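Local coordinates for alpha-glucosidase (Pseudoalteromonas sp. K8, PDB 5HQA), which probably hydrolyses alpha-glucosidic linkages as a calcium-binding, chloride-activated family 97 glycoside hydrolase, here holding the inhibitor acarbose, at residues N151-V156 and E437-T442. Sequence-based numbering, arbitrary orientation.
Sequences NRYEYV and EPIKDT. With CA (calcium ion), chain C; AC1 (4,6-dideoxy-4-{[(1S,4R,5S,6S)-4,5,6-trihydroxy-3-(hydroxymethyl)cyclohex-2-en-1-yl]amino}-alpha-D-glucopyranose), chain B.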
loop_
_atom_site.group_PDB
_atom_site.type_symbol
_atom_site.label_atom_id
_atom_site.label_comp_id
_atom_site.label_asym_id
_atom_site.label_seq_id
_atom_site.Cartn_x
_atom_site.Cartn_y
_atom_site.Cartn_z
ATOM N N ASN A 151 1.709 12.559 12.075
ATOM C CA ASN A 151 1.708 11.100 12.029
ATOM C C ASN A 151 1.715 10.529 10.614
ATOM O O ASN A 151 1.346 9.365 10.433
ATOM C CB ASN A 151 0.530 10.517 12.817
ATOM C CG ASN A 151 0.945 9.304 13.642
ATOM O OD1 ASN A 151 2.067 9.254 14.146
ATOM N ND2 ASN A 151 0.064 8.319 13.762
ATOM N N ARG A 152 2.147 11.303 9.615
ATOM C CA ARG A 152 2.483 10.769 8.271
ATOM C C ARG A 152 1.216 10.188 7.642
ATOM O O ARG A 152 0.207 10.902 7.526
ATOM C CB ARG A 152 3.650 9.783 8.397
ATOM C CG ARG A 152 4.939 10.327 9.053
ATOM C CD ARG A 152 5.929 9.171 9.317
ATOM N NE ARG A 152 5.189 8.053 9.880
ATOM C CZ ARG A 152 4.936 7.898 11.168
ATOM N NH1 ARG A 152 5.414 8.756 12.050
ATOM N NH2 ARG A 152 4.213 6.869 11.571
ATOM N N TYR A 153 1.218 8.923 7.209
ATOM C CA TYR A 153 0.032 8.300 6.638
ATOM C C TYR A 153 -0.831 7.612 7.684
ATOM O O TYR A 153 -1.896 7.086 7.337
ATOM C CB TYR A 153 0.414 7.260 5.573
ATOM C CG TYR A 153 1.244 7.765 4.412
ATOM C CD1 TYR A 153 0.735 8.708 3.516
ATOM C CD2 TYR A 153 2.521 7.256 4.180
ATOM C CE1 TYR A 153 1.499 9.157 2.429
ATOM C CE2 TYR A 153 3.289 7.690 3.106
ATOM C CZ TYR A 153 2.772 8.641 2.237
ATOM O OH TYR A 153 3.547 9.064 1.180
ATOM N N GLU A 154 -0.396 7.577 8.944
ATOM C CA GLU A 154 -1.060 6.755 9.958
ATOM C C GLU A 154 -2.169 7.560 10.642
ATOM O O GLU A 154 -2.058 8.009 11.786
ATOM C CB GLU A 154 -0.037 6.213 10.953
ATOM C CG GLU A 154 0.853 5.119 10.340
ATOM C CD GLU A 154 1.958 4.634 11.281
ATOM O OE1 GLU A 154 2.526 3.547 11.029
ATOM O OE2 GLU A 154 2.264 5.344 12.264
ATOM N N TYR A 155 -3.269 7.725 9.903
ATOM C CA TYR A 155 -4.473 8.395 10.382
ATOM C C TYR A 155 -5.688 7.547 10.045
ATOM O O TYR A 155 -5.685 6.812 9.055
ATOM C CB TYR A 155 -4.648 9.772 9.725
ATOM C CG TYR A 155 -3.673 10.798 10.228
ATOM C CD1 TYR A 155 -3.968 11.554 11.357
ATOM C CD2 TYR A 155 -2.451 11.007 9.588
ATOM C CE1 TYR A 155 -3.073 12.506 11.838
ATOM C CE2 TYR A 155 -1.550 11.951 10.062
ATOM C CZ TYR A 155 -1.870 12.699 11.191
ATOM O OH TYR A 155 -0.997 13.643 11.680
ATOM N N VAL A 156 -6.743 7.664 10.848
ATOM C CA VAL A 156 -8.016 7.084 10.423
ATOM C C VAL A 156 -8.654 8.010 9.394
ATOM O O VAL A 156 -8.396 9.219 9.368
ATOM C CB VAL A 156 -8.956 6.824 11.620
ATOM C CG1 VAL A 156 -8.293 5.877 12.624
ATOM C CG2 VAL A 156 -9.372 8.134 12.286
ATOM N N GLU A 437 6.662 2.975 7.873
ATOM C CA GLU A 437 6.786 4.415 7.666
ATOM C C GLU A 437 7.415 4.687 6.296
ATOM O O GLU A 437 8.499 5.272 6.202
ATOM C CB GLU A 437 7.578 5.090 8.779
ATOM C CG GLU A 437 6.943 4.876 10.155
ATOM C CD GLU A 437 7.177 3.467 10.681
ATOM O OE1 GLU A 437 8.342 3.022 10.634
ATOM O OE2 GLU A 437 6.201 2.786 11.097
ATOM N N PRO A 438 6.750 4.270 5.211
ATOM C CA PRO A 438 7.354 4.304 3.878
ATOM C C PRO A 438 6.953 5.541 3.109
ATOM O O PRO A 438 6.207 6.386 3.615
ATOM C CB PRO A 438 6.736 3.073 3.220
ATOM C CG PRO A 438 5.304 3.162 3.715
ATOM C CD PRO A 438 5.401 3.683 5.156
ATOM N N ILE A 439 7.420 5.629 1.866
ATOM C CA ILE A 439 6.709 6.393 0.849
ATOM C C ILE A 439 5.502 5.569 0.415
ATOM O O ILE A 439 5.545 4.332 0.395
ATOM C CB ILE A 439 7.637 6.719 -0.341
ATOM C CG1 ILE A 439 6.896 7.507 -1.427
ATOM C CG2 ILE A 439 8.213 5.429 -0.958
ATOM C CD1 ILE A 439 6.497 8.919 -1.004
ATOM N N LYS A 440 4.407 6.247 0.083
ATOM C CA LYS A 440 3.228 5.545 -0.410
ATOM C C LYS A 440 3.579 4.698 -1.630
ATOM O O LYS A 440 4.511 5.007 -2.383
ATOM C CB LYS A 440 2.130 6.545 -0.763
ATOM C CG LYS A 440 2.517 7.446 -1.944
ATOM C CD LYS A 440 1.604 8.668 -2.048
ATOM C CE LYS A 440 2.024 9.540 -3.225
ATOM N NZ LYS A 440 1.181 10.769 -3.373
ATOM N N ASP A 441 2.839 3.602 -1.794
ATOM C CA ASP A 441 3.022 2.698 -2.924
ATOM C C ASP A 441 2.576 3.397 -4.205
ATOM O O ASP A 441 1.485 3.975 -4.256
ATOM C CB ASP A 441 2.205 1.421 -2.676
ATOM C CG ASP A 441 2.505 0.296 -3.673
ATOM O OD1 ASP A 441 2.930 0.582 -4.817
ATOM O OD2 ASP A 441 2.293 -0.891 -3.298
ATOM N N THR A 442 3.434 3.396 -5.231
ATOM C CA THR A 442 3.048 3.947 -6.528
ATOM C C THR A 442 3.274 2.932 -7.645
ATOM O O THR A 442 3.411 3.316 -8.814
ATOM C CB THR A 442 3.782 5.265 -6.824
ATOM O OG1 THR A 442 5.198 5.049 -6.856
ATOM C CG2 THR A 442 3.466 6.299 -5.733
HETATM CA CA CA C . 4.112 2.005 12.051
HETATM C C1 AC1 B . 4.982 5.377 16.686
HETATM O O2 AC1 B . 3.928 6.360 14.774
HETATM C C2 AC1 B . 4.863 5.343 15.170
HETATM C C4A AC1 B . 7.377 -1.800 14.673
HETATM C C3 AC1 B . 4.444 3.984 14.675
HETATM O O3 AC1 B . 4.270 4.003 13.247
HETATM C C4 AC1 B . 5.455 2.952 15.101
HETATM N N4A AC1 B . 5.283 1.631 14.417
HETATM C C5 AC1 B . 5.177 2.872 16.593
HETATM O O5 AC1 B . 5.647 4.140 17.214
HETATM C C6 AC1 B . 5.833 1.724 17.297
HETATM C C1B AC1 B . 6.545 1.052 13.831
HETATM C C2B AC1 B . 6.199 -0.369 13.027
HETATM O O2B AC1 B . 5.101 -0.111 12.151
HETATM C C3B AC1 B . 5.973 -1.424 13.927
HETATM O O3B AC1 B . 5.490 -2.629 13.281
HETATM O O4 AC1 B . 7.150 -2.769 15.678
HETATM C C5B AC1 B . 8.034 -0.652 15.253
HETATM C C7B AC1 B . 7.594 0.838 14.770
HETATM C C6B AC1 B . 9.457 -0.860 15.795
HETATM O O6B AC1 B . 10.314 -0.981 14.703
HETATM O O HOH W 1 3.751 3.056 8.167
#
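OE1 of Glu154 is gripped by a calcium ion and a water, and both lead to Glu437. The metal lies 2.4 Å from Glu154 OE1 and 2.4 Å from Glu437 OE2. Glu455, Glu461 and three acarbose atoms, O3, N4A and O2B, complete its shell. The water donates to Glu154 OE1 and accepts from Glu437 N at 2.9 Å. Glu154 reaches the metal extended beyond CG, whereas the Glu437 chain is bent at chi2 (75°), which turns its CD aside from an extended course. OE1 of Glu437, the oxygen not on the metal, has its polar partner at Tyr389. Arg152 NH2 forms a 2.6 Å salt bridge with Glu154 OE2 and also donates to acarbose O2. One face of this guanidinium lies over Glu437, with NE 3.6 Å from CG. A type II' beta turn from Asn151 to Glu154 carries Arg152 and Glu154 to the site. It belongs to the N-terminal beta domain, and 437-442 follows strand 432-435 of the TIM-barrel catalytic domain, so the metal site is built from both. Farther from the sugar, Lys440 N donates to Tyr153 OH at 3.1 Å (148° at the hydrogen). Pro438 O sits at the ring edge, in plane, 3.2 Å from CE2. Lys440 CB packs beside the hydroxyl, while its NZ runs on to Glu186 and Thr170. An alanine at Tyr153 would probably leave Lys440 N without its acceptor and open a gap beside Ile439 CD1, which lies 3.7 Å from Tyr153 OH.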